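Local coordinates for putative peptide binding protein (Ruminococcus gnavus, PDB 3NOH) that is of uncharacterised function but probably binds peptides, at residues F62-E68 against V91-S97; R40-K44 against A128-I132; A17-Y23 against D70-Y76. One frame throughout, in Å; residues are numbered along the deposited sequence.

Contact 1 (F62-E68 against V91-S97)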
loop_
_atom_site.group_PDB
_atom_site.type_symbol
_atom_site.label_atom_id
_atom_site.label_comp_id
_atom_site.label_asym_id
_atom_site.label_seq_id
_atom_site.Cartn_x
_atom_site.Cartn_y
_atom_site.Cartn_z
ATOM N N PHE A 62 5.353 8.753 -2.636
ATOM C CA PHE A 62 3.930 8.432 -2.784
ATOM C C PHE A 62 3.296 8.238 -1.431
ATOM O O PHE A 62 3.982 8.035 -0.426
ATOM C CB PHE A 62 3.671 7.218 -3.705
ATOM C CG PHE A 62 4.193 5.910 -3.178
ATOM C CD1 PHE A 62 5.528 5.543 -3.397
ATOM C CD2 PHE A 62 3.389 5.061 -2.449
ATOM C CE1 PHE A 62 6.006 4.337 -2.871
ATOM C CE2 PHE A 62 3.879 3.829 -1.950
ATOM C CZ PHE A 62 5.183 3.480 -2.165
ATOM N N ASP A 63 1.983 8.355 -1.394
ATOM C CA ASP A 63 1.235 8.172 -0.175
ATOM C C ASP A 63 0.623 6.776 -0.145
ATOM O O ASP A 63 0.176 6.215 -1.168
ATOM C CB ASP A 63 0.125 9.230 -0.072
ATOM C CG ASP A 63 0.656 10.664 0.021
ATOM O OD1 ASP A 63 1.795 10.850 0.434
ATOM O OD2 ASP A 63 -0.111 11.603 -0.349
ATOM N N ILE A 64 0.474 6.246 1.063
ATOM C CA ILE A 64 -0.266 5.026 1.299
ATOM C C ILE A 64 -1.454 5.327 2.203
ATOM O O ILE A 64 -1.281 5.806 3.322
ATOM C CB ILE A 64 0.588 3.923 1.986
ATOM C CG1 ILE A 64 1.787 3.587 1.095
ATOM C CG2 ILE A 64 -0.275 2.667 2.247
ATOM C CD1 ILE A 64 2.842 2.646 1.716
ATOM N N TYR A 65 -2.662 5.092 1.741
ATOM C CA TYR A 65 -3.862 5.269 2.552
ATOM C C TYR A 65 -4.189 4.019 3.362
ATOM O O TYR A 65 -3.888 2.907 2.961
ATOM C CB TYR A 65 -5.064 5.606 1.676
ATOM C CG TYR A 65 -4.989 6.874 0.886
ATOM C CD1 TYR A 65 -4.083 7.859 1.171
ATOM C CD2 TYR A 65 -5.926 7.098 -0.118
ATOM C CE1 TYR A 65 -4.054 9.067 0.442
ATOM C CE2 TYR A 65 -5.921 8.273 -0.840
ATOM C CZ TYR A 65 -5.014 9.264 -0.532
ATOM O OH TYR A 65 -5.002 10.440 -1.277
ATOM N N VAL A 66 -4.804 4.209 4.518
ATOM C CA VAL A 66 -5.168 3.118 5.411
ATOM C C VAL A 66 -6.452 3.511 6.128
ATOM O O VAL A 66 -6.647 4.678 6.427
ATOM C CB VAL A 66 -4.036 2.829 6.437
ATOM C CG1 VAL A 66 -3.722 4.068 7.293
ATOM C CG2 VAL A 66 -4.376 1.643 7.349
ATOM N N SER A 67 -7.302 2.534 6.456
ATOM C CA SER A 67 -8.489 2.869 7.221
ATOM C C SER A 67 -8.133 3.179 8.695
ATOM O O SER A 67 -7.396 2.424 9.366
ATOM C CB SER A 67 -9.426 1.685 7.240
ATOM O OG SER A 67 -10.493 1.899 8.175
ATOM N N GLU A 68 -8.669 4.286 9.178
ATOM C CA GLU A 68 -8.377 4.775 10.526
ATOM C C GLU A 68 -8.917 3.891 11.659
ATOM O O GLU A 68 -8.521 4.079 12.830
ATOM C CB GLU A 68 -8.933 6.200 10.671
ATOM C CG GLU A 68 -10.457 6.277 10.679
ATOM C CD GLU A 68 -11.005 7.709 10.449
ATOM O OE1 GLU A 68 -10.180 8.663 10.262
ATOM O OE2 GLU A 68 -12.262 7.859 10.419
ATOM N N VAL A 91 7.786 8.322 1.545
ATOM C CA VAL A 91 6.411 7.854 1.650
ATOM C C VAL A 91 5.769 8.421 2.918
ATOM O O VAL A 91 6.453 8.645 3.938
ATOM C CB VAL A 91 6.392 6.305 1.655
ATOM C CG1 VAL A 91 5.020 5.750 1.932
ATOM C CG2 VAL A 91 6.943 5.785 0.291
ATOM N N GLN A 92 4.486 8.740 2.792
ATOM C CA GLN A 92 3.619 9.131 3.920
ATOM C C GLN A 92 2.457 8.151 4.018
ATOM O O GLN A 92 1.940 7.654 2.996
ATOM C CB GLN A 92 3.017 10.550 3.710
ATOM C CG GLN A 92 3.977 11.578 3.468
ATOM C CD GLN A 92 3.341 12.931 3.270
ATOM O OE1 GLN A 92 3.628 13.871 4.003
ATOM N NE2 GLN A 92 2.456 13.041 2.230
ATOM N N ILE A 93 2.013 7.882 5.241
ATOM C CA ILE A 93 0.781 7.148 5.522
ATOM C C ILE A 93 -0.295 8.231 5.908
ATOM O O ILE A 93 -0.052 9.126 6.687
ATOM C CB ILE A 93 0.920 6.199 6.715
ATOM C CG1 ILE A 93 2.173 5.278 6.576
ATOM C CG2 ILE A 93 -0.396 5.369 6.896
ATOM C CD1 ILE A 93 2.180 4.489 5.265
ATOM N N LYS A 94 -1.475 8.075 5.296
ATOM C CA LYS A 94 -2.632 8.948 5.535
ATOM C C LYS A 94 -3.839 8.091 5.788
ATOM O O LYS A 94 -4.225 7.257 4.941
ATOM C CB LYS A 94 -2.901 9.815 4.308
ATOM C CG LYS A 94 -1.845 10.825 4.051
ATOM C CD LYS A 94 -2.253 11.805 2.969
ATOM C CE LYS A 94 -1.125 12.722 2.683
ATOM N NZ LYS A 94 -1.370 13.539 1.434
ATOM N N GLN A 95 -4.424 8.263 6.968
ATOM C CA GLN A 95 -5.593 7.491 7.373
ATOM C C GLN A 95 -6.855 8.278 7.040
ATOM O O GLN A 95 -6.922 9.509 7.170
ATOM C CB GLN A 95 -5.543 7.066 8.853
ATOM C CG GLN A 95 -5.826 8.142 9.900
ATOM C CD GLN A 95 -4.659 9.035 10.259
ATOM O OE1 GLN A 95 -3.930 9.540 9.377
ATOM N NE2 GLN A 95 -4.497 9.311 11.554
ATOM N N TYR A 96 -7.870 7.506 6.683
ATOM C CA TYR A 96 -9.214 7.980 6.384
ATOM C C TYR A 96 -10.221 6.987 6.946
ATOM O O TYR A 96 -9.887 5.849 7.233
ATOM C CB TYR A 96 -9.417 8.047 4.860
ATOM C CG TYR A 96 -8.519 9.043 4.183
ATOM C CD1 TYR A 96 -8.808 10.420 4.149
ATOM C CD2 TYR A 96 -7.279 8.627 3.694
ATOM C CE1 TYR A 96 -7.923 11.321 3.600
ATOM C CE2 TYR A 96 -6.407 9.534 3.140
ATOM C CZ TYR A 96 -6.715 10.857 3.094
ATOM O OH TYR A 96 -5.810 11.759 2.534
ATOM N N SER A 97 -11.492 7.369 7.014
ATOM C CA SER A 97 -12.479 6.337 7.292
ATOM C C SER A 97 -12.415 5.237 6.229
ATOM O O SER A 97 -12.074 5.482 5.071
ATOM C CB SER A 97 -13.879 6.943 7.325
ATOM O OG SER A 97 -14.289 7.421 6.033
HETATM O O HOH W 1 -3.244 12.587 -0.540
#

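Contact 2 (R40-K44 against A128-I132)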
loop_
_atom_site.group_PDB
_atom_site.type_symbol
_atom_site.label_atom_id
_atom_site.label_comp_id
_atom_site.label_asym_id
_atom_site.label_seq_id
_atom_site.Cartn_x
_atom_site.Cartn_y
_atom_site.Cartn_z
ATOM N N ARG A 40 6.757 -0.837 -9.685
ATOM C CA ARG A 40 5.696 -1.490 -8.946
ATOM C C ARG A 40 6.085 -2.898 -8.473
ATOM O O ARG A 40 5.743 -3.261 -7.359
ATOM C CB ARG A 40 4.391 -1.561 -9.745
ATOM C CG ARG A 40 3.793 -0.181 -10.038
ATOM C CD ARG A 40 2.277 -0.263 -10.429
ATOM N NE ARG A 40 2.066 -1.181 -11.542
ATOM C CZ ARG A 40 2.176 -0.875 -12.841
ATOM N NH1 ARG A 40 2.492 0.363 -13.240
ATOM N NH2 ARG A 40 1.970 -1.820 -13.758
ATOM N N GLU A 41 6.785 -3.649 -9.314
ATOM C CA GLU A 41 7.294 -4.980 -8.927
ATOM C C GLU A 41 8.326 -4.849 -7.805
ATOM O O GLU A 41 8.324 -5.636 -6.856
ATOM C CB GLU A 41 7.857 -5.744 -10.141
ATOM C CG GLU A 41 6.785 -6.202 -11.170
ATOM C CD GLU A 41 5.662 -7.054 -10.523
ATOM O OE1 GLU A 41 5.983 -8.021 -9.787
ATOM O OE2 GLU A 41 4.468 -6.739 -10.726
ATOM N N GLN A 42 9.199 -3.832 -7.886
ATOM C CA GLN A 42 10.155 -3.621 -6.794
ATOM C C GLN A 42 9.432 -3.364 -5.497
ATOM O O GLN A 42 9.824 -3.912 -4.460
ATOM C CB GLN A 42 11.100 -2.461 -7.073
ATOM C CG GLN A 42 12.172 -2.726 -8.050
ATOM C CD GLN A 42 13.167 -1.588 -8.052
ATOM O OE1 GLN A 42 13.780 -1.311 -7.032
ATOM N NE2 GLN A 42 13.326 -0.926 -9.191
ATOM N N LEU A 43 8.383 -2.529 -5.555
ATOM C CA LEU A 43 7.575 -2.228 -4.346
ATOM C C LEU A 43 6.892 -3.468 -3.764
ATOM O O LEU A 43 6.835 -3.635 -2.533
ATOM C CB LEU A 43 6.538 -1.116 -4.544
ATOM C CG LEU A 43 7.095 0.293 -4.670
ATOM C CD1 LEU A 43 6.031 1.246 -5.239
ATOM C CD2 LEU A 43 7.638 0.742 -3.269
ATOM N N LYS A 44 6.344 -4.323 -4.629
ATOM C CA LYS A 44 5.783 -5.559 -4.151
ATOM C C LYS A 44 6.813 -6.386 -3.394
ATOM O O LYS A 44 6.535 -6.881 -2.293
ATOM C CB LYS A 44 5.234 -6.378 -5.337
ATOM C CG LYS A 44 3.986 -5.796 -5.956
ATOM C CD LYS A 44 3.587 -6.560 -7.194
ATOM C CE LYS A 44 2.383 -5.993 -7.900
ATOM N NZ LYS A 44 2.105 -6.786 -9.139
ATOM N N ALA A 128 -6.654 -2.027 -10.623
ATOM C CA ALA A 128 -5.454 -1.686 -9.874
ATOM C C ALA A 128 -4.361 -2.745 -10.043
ATOM O O ALA A 128 -4.530 -3.714 -10.778
ATOM C CB ALA A 128 -5.805 -1.543 -8.446
ATOM N N ASP A 129 -3.233 -2.517 -9.387
ATOM C CA ASP A 129 -2.113 -3.453 -9.365
ATOM C C ASP A 129 -1.839 -3.751 -7.901
ATOM O O ASP A 129 -1.362 -2.882 -7.148
ATOM C CB ASP A 129 -0.882 -2.893 -10.041
ATOM C CG ASP A 129 0.253 -3.941 -10.161
ATOM O OD1 ASP A 129 -0.029 -5.153 -10.065
ATOM O OD2 ASP A 129 1.431 -3.558 -10.310
ATOM N N TYR A 130 -2.163 -4.980 -7.471
ATOM C CA TYR A 130 -2.012 -5.287 -6.058
ATOM C C TYR A 130 -1.373 -6.640 -5.772
ATOM O O TYR A 130 -1.196 -7.480 -6.665
ATOM C CB TYR A 130 -3.373 -5.165 -5.320
ATOM C CG TYR A 130 -4.342 -6.194 -5.698
ATOM C CD1 TYR A 130 -5.165 -6.059 -6.821
ATOM C CD2 TYR A 130 -4.367 -7.430 -5.002
ATOM C CE1 TYR A 130 -6.047 -7.076 -7.180
ATOM C CE2 TYR A 130 -5.210 -8.444 -5.363
ATOM C CZ TYR A 130 -6.026 -8.291 -6.449
ATOM O OH TYR A 130 -6.894 -9.269 -6.741
ATOM N N ILE A 131 -0.981 -6.795 -4.503
ATOM C CA ILE A 131 -0.431 -8.021 -3.968
ATOM C C ILE A 131 -1.133 -8.377 -2.655
ATOM O O ILE A 131 -1.447 -7.481 -1.852
ATOM C CB ILE A 131 1.111 -7.900 -3.801
ATOM C CG1 ILE A 131 1.737 -9.178 -3.333
ATOM C CG2 ILE A 131 1.511 -6.772 -2.838
ATOM C CD1 ILE A 131 3.290 -9.167 -3.545
ATOM N N ILE A 132 -1.420 -9.666 -2.482
ATOM C CA ILE A 132 -1.981 -10.204 -1.236
ATOM C C ILE A 132 -0.841 -10.508 -0.290
ATOM O O ILE A 132 0.161 -11.144 -0.679
ATOM C CB ILE A 132 -2.825 -11.480 -1.424
ATOM C CG1 ILE A 132 -4.172 -11.165 -2.042
ATOM C CG2 ILE A 132 -3.088 -12.190 -0.097
ATOM C CD1 ILE A 132 -4.905 -12.373 -2.464
HETATM O O HOH W 2 3.012 -4.826 -12.070
#

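Contact 3 (A17-Y23 against D70-Y76)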
loop_
_atom_site.group_PDB
_atom_site.type_symbol
_atom_site.label_atom_id
_atom_site.label_comp_id
_atom_site.label_asym_id
_atom_site.label_seq_id
_atom_site.Cartn_x
_atom_site.Cartn_y
_atom_site.Cartn_z
ATOM N N ALA A 17 -4.829 -4.362 19.038
ATOM C CA ALA A 17 -5.342 -5.061 17.836
ATOM C C ALA A 17 -4.147 -5.670 17.079
ATOM O O ALA A 17 -3.081 -5.047 17.019
ATOM C CB ALA A 17 -6.109 -4.069 16.916
ATOM N N GLN A 18 -4.313 -6.865 16.504
ATOM C CA GLN A 18 -3.222 -7.552 15.776
ATOM C C GLN A 18 -3.633 -7.833 14.331
ATOM O O GLN A 18 -4.811 -7.980 14.075
ATOM C CB GLN A 18 -2.898 -8.889 16.452
ATOM C CG GLN A 18 -2.610 -8.756 17.937
ATOM C CD GLN A 18 -2.822 -10.031 18.705
ATOM O OE1 GLN A 18 -3.602 -10.921 18.308
ATOM N NE2 GLN A 18 -2.153 -10.125 19.849
ATOM N N LEU A 19 -2.654 -7.958 13.428
ATOM C CA LEU A 19 -2.917 -8.300 12.011
ATOM C C LEU A 19 -3.397 -9.749 11.971
ATOM O O LEU A 19 -2.851 -10.618 12.685
ATOM C CB LEU A 19 -1.635 -8.212 11.188
ATOM C CG LEU A 19 -1.029 -6.813 11.033
ATOM C CD1 LEU A 19 0.357 -6.906 10.366
ATOM C CD2 LEU A 19 -1.998 -5.953 10.259
ATOM N N GLU A 20 -4.417 -9.995 11.155
ATOM C CA GLU A 20 -4.990 -11.310 11.002
ATOM C C GLU A 20 -5.578 -11.475 9.593
ATOM O O GLU A 20 -6.186 -10.568 9.073
ATOM C CB GLU A 20 -6.087 -11.499 12.050
ATOM C CG GLU A 20 -6.408 -12.915 12.344
ATOM C CD GLU A 20 -7.783 -13.052 12.946
ATOM O OE1 GLU A 20 -8.298 -12.030 13.474
ATOM O OE2 GLU A 20 -8.348 -14.167 12.874
ATOM N N GLY A 21 -5.370 -12.630 8.974
ATOM C CA GLY A 21 -5.954 -12.904 7.661
ATOM C C GLY A 21 -5.130 -12.279 6.551
ATOM O O GLY A 21 -3.941 -12.016 6.709
ATOM N N SER A 22 -5.818 -11.983 5.436
ATOM C CA SER A 22 -5.206 -11.455 4.217
ATOM C C SER A 22 -5.377 -9.982 4.146
ATOM O O SER A 22 -6.404 -9.439 4.545
ATOM C CB SER A 22 -5.908 -12.070 2.969
ATOM O OG SER A 22 -5.640 -13.436 2.868
ATOM N N TYR A 23 -4.352 -9.330 3.619
ATOM C CA TYR A 23 -4.360 -7.926 3.362
ATOM C C TYR A 23 -3.921 -7.740 1.955
ATOM O O TYR A 23 -3.357 -8.649 1.315
ATOM C CB TYR A 23 -3.383 -7.210 4.311
ATOM C CG TYR A 23 -3.827 -7.289 5.736
ATOM C CD1 TYR A 23 -3.561 -8.418 6.474
ATOM C CD2 TYR A 23 -4.531 -6.236 6.339
ATOM C CE1 TYR A 23 -4.023 -8.538 7.795
ATOM C CE2 TYR A 23 -4.983 -6.343 7.642
ATOM C CZ TYR A 23 -4.735 -7.490 8.360
ATOM O OH TYR A 23 -5.157 -7.591 9.682
ATOM N N ASP A 70 -8.637 0.466 11.389
ATOM C CA ASP A 70 -7.879 -0.753 11.357
ATOM C C ASP A 70 -6.570 -0.478 12.120
ATOM O O ASP A 70 -5.536 -0.146 11.538
ATOM C CB ASP A 70 -7.608 -1.189 9.891
ATOM C CG ASP A 70 -7.030 -2.574 9.817
ATOM O OD1 ASP A 70 -6.465 -3.066 10.867
ATOM O OD2 ASP A 70 -7.107 -3.192 8.718
ATOM N N TYR A 71 -6.634 -0.587 13.427
ATOM C CA TYR A 71 -5.527 -0.098 14.256
ATOM C C TYR A 71 -4.244 -0.880 14.056
ATOM O O TYR A 71 -3.145 -0.299 14.029
ATOM C CB TYR A 71 -5.929 -0.081 15.719
ATOM C CG TYR A 71 -7.243 0.620 15.999
ATOM C CD1 TYR A 71 -7.554 1.830 15.382
ATOM C CD2 TYR A 71 -8.150 0.096 16.915
ATOM C CE1 TYR A 71 -8.750 2.486 15.637
ATOM C CE2 TYR A 71 -9.366 0.740 17.179
ATOM C CZ TYR A 71 -9.657 1.928 16.535
ATOM O OH TYR A 71 -10.848 2.575 16.773
ATOM N N ALA A 72 -4.372 -2.201 13.904
ATOM C CA ALA A 72 -3.224 -3.040 13.659
ATOM C C ALA A 72 -2.582 -2.685 12.326
ATOM O O ALA A 72 -1.351 -2.658 12.244
ATOM C CB ALA A 72 -3.592 -4.514 13.659
ATOM N N LEU A 73 -3.391 -2.451 11.301
ATOM C CA LEU A 73 -2.858 -2.076 9.982
ATOM C C LEU A 73 -2.196 -0.691 9.968
ATOM O O LEU A 73 -1.226 -0.484 9.220
ATOM C CB LEU A 73 -3.888 -2.202 8.856
ATOM C CG LEU A 73 -3.343 -2.251 7.443
ATOM C CD1 LEU A 73 -2.291 -3.408 7.204
ATOM C CD2 LEU A 73 -4.530 -2.353 6.441
ATOM N N ILE A 74 -2.715 0.241 10.773
ATOM C CA ILE A 74 -2.039 1.539 10.867
ATOM C C ILE A 74 -0.650 1.337 11.496
ATOM O O ILE A 74 0.325 1.918 11.006
ATOM C CB ILE A 74 -2.831 2.606 11.656
ATOM C CG1 ILE A 74 -4.191 2.865 11.014
ATOM C CG2 ILE A 74 -2.034 3.925 11.741
ATOM C CD1 ILE A 74 -5.130 3.577 11.975
ATOM N N ARG A 75 -0.549 0.520 12.557
ATOM C CA ARG A 75 0.744 0.193 13.192
ATOM C C ARG A 75 1.717 -0.374 12.159
ATOM O O ARG A 75 2.887 0.066 12.057
ATOM C CB ARG A 75 0.575 -0.832 14.314
ATOM C CG ARG A 75 0.096 -0.297 15.635
ATOM C CD ARG A 75 0.656 -1.102 16.844
ATOM N NE ARG A 75 0.676 -2.556 16.674
ATOM C CZ ARG A 75 -0.393 -3.344 16.747
ATOM N NH1 ARG A 75 -1.598 -2.826 16.962
ATOM N NH2 ARG A 75 -0.262 -4.648 16.583
ATOM N N TYR A 76 1.233 -1.360 11.395
ATOM C CA TYR A 76 1.997 -2.017 10.304
ATOM C C TYR A 76 2.448 -0.975 9.251
ATOM O O TYR A 76 3.628 -0.946 8.857
ATOM C CB TYR A 76 1.159 -3.126 9.622
ATOM C CG TYR A 76 1.792 -3.635 8.360
ATOM C CD1 TYR A 76 2.765 -4.641 8.406
ATOM C CD2 TYR A 76 1.483 -3.070 7.122
ATOM C CE1 TYR A 76 3.424 -5.078 7.201
ATOM C CE2 TYR A 76 2.129 -3.504 5.938
ATOM C CZ TYR A 76 3.083 -4.496 6.000
ATOM O OH TYR A 76 3.679 -4.889 4.818
HETATM O O HOH W 3 -6.710 -5.806 10.590
#

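Contact 1 (F62-E68 against V91-S97)
Two parallel strands lie side by side here, their short axes 4.6 Å apart at closest and twisted by 32°. Val91, near the start of strand 90-96, lays CG2 over the face of the Phe62 ring, a CH-pi contact 3.9 Å from the centroid, while its CG1 reaches Ile64 CD1 at 3.8 Å. Gln92 starts the backbone ladder: its N makes a weak bond to Phe62 O (3.3 Å), and its O accepts from Ile64 N at 2.8 Å. Gln92 NE2 also donates a hydrogen bond to Asp63 OD1 (2.9 Å). Ile93 lies on the other face with Ile64 and Val66, CD1 3.7 Å from Ile64 CB and CG2 3.6 Å from Val66 CG1. Strand 61-67, helix 71-86 and strand 90-96 make a beta-alpha-beta unit, and Ile93 and Val66 also touch that connecting helix, so the largely apolar face of Ile64, Val66, Val91 and Ile93 is the one it covers. Lys94 donates N to Ile64 O (3.0 Å) and accepts at O from Val66 N (3.1 Å); NZ forms a salt bridge with Asp63 OD2 (2.9 Å) and shares water 1 with Tyr65 OH, which is also bonded to Arg104. Gln95 packs CB on Val66 CG1 at 3.8 Å. Tyr96 turns its ring edge onto the face of Tyr65, a T-shaped pair with centroids 4.7 Å apart and planes at 67°; its N bonds Val66 O (3.1 Å) and its O receives Glu68 N (2.8 Å). Ser97, the N-cap of helix 98-107, bonds Met100 N through OG, and its CA lies 3.5 Å from Glu68 OE2.

Contact 2 (R40-K44 against A128-I132)
Asp129, at the start of an edge strand, sits between two basic side chains of helix 37-47 that are one turn apart, with the backbone bond from Lys44 N to Arg40 O (3.0 Å) spanning that turn. Its t rotamer (chi1 -174°) presents one carboxylate oxygen to each. Arg40 bends at chi3 (m), bringing the edge of its guanidinium to the acid: Arg40 NE to Asp129 OD2 is 2.8 Å, and NH1 remains turned to Leu34 O. Lys44 is extended, t from chi2 to chi4, so that NZ reaches Asp129 OD1 at 2.8 Å while its CB packs on Ile131 CD1 at 3.8 Å. Glu41 curls back, m at both chi1 and chi2, and its OE2 meets Lys44 NZ at 2.8 Å. Water 2 donates to both Glu41 OE2 (2.8 Å) and Asp129 OD2 (2.7 Å). With two acids and two bases in one network, the close approach of like charges, Glu41 OE2 to Asp129 OD2 at 4.4 Å, is offset by the lysine and the bridging water, making this surface join between helix and strand mainly electrostatic.

Contact 3 (A17-Y23 against D70-Y76)
The N-terminal arm runs past the first turns of helix 71-86 before entering its strand. Ala17 carries the polar link: its O accepts hydrogen bonds from both Arg75 NH1 (2.7 Å) and Arg75 NH2 (2.9 Å). The same guanidinium binds a sulfate ion, probably from the crystallisation liquor. Gln18 CA comes within 5.0 Å of Ala72 CA, and Gln18 C lies 3.4 Å from Ala72 CB; the small alanine lets the arm lie against the helix. Leu19 then wedges in, CD2 4.0 Å from both Ala72 CB and Leu73 CD1, and CD1 3.8 Å from Tyr76 CD1. The arm folds back through Gly21, with positive phi, so that Tyr23 OH accepts from Glu20 N (2.9 Å). Tyr23 CD2 meets Leu73 CD1 at 3.7 Å, and water 3 links Tyr23 OH to OD1 of Asp70, the helix N-cap, whose OD1 also accepts from Leu73 N (3.2 Å). Leu73 and Tyr76 also rest on Leu114 of strand 112-116, while Tyr23 pairs through its backbone with Leu133 of strand 129-134, placing the helix against the sheet beside this arm.

From the N terminus, the arm 17-23 leads into strand 22-27, and contact 3 closes its loop on the start of helix 71-86. Contact 2 opens next, on helix 37-47, and closes only at strand 129-134, so it crosses contact 3 and encloses all of contact 1. Contact 1 joins strands 61-67 and 90-96 and crosses contact 3, whose helix lies between them in the chain. All three reach one mixed sheet: contact 1 at one outermost strand, contact 2 at the other. They also touch directly: Phe62 packs on Leu43, Val66 on Leu73 and Ile74, and Ile132 on Tyr23.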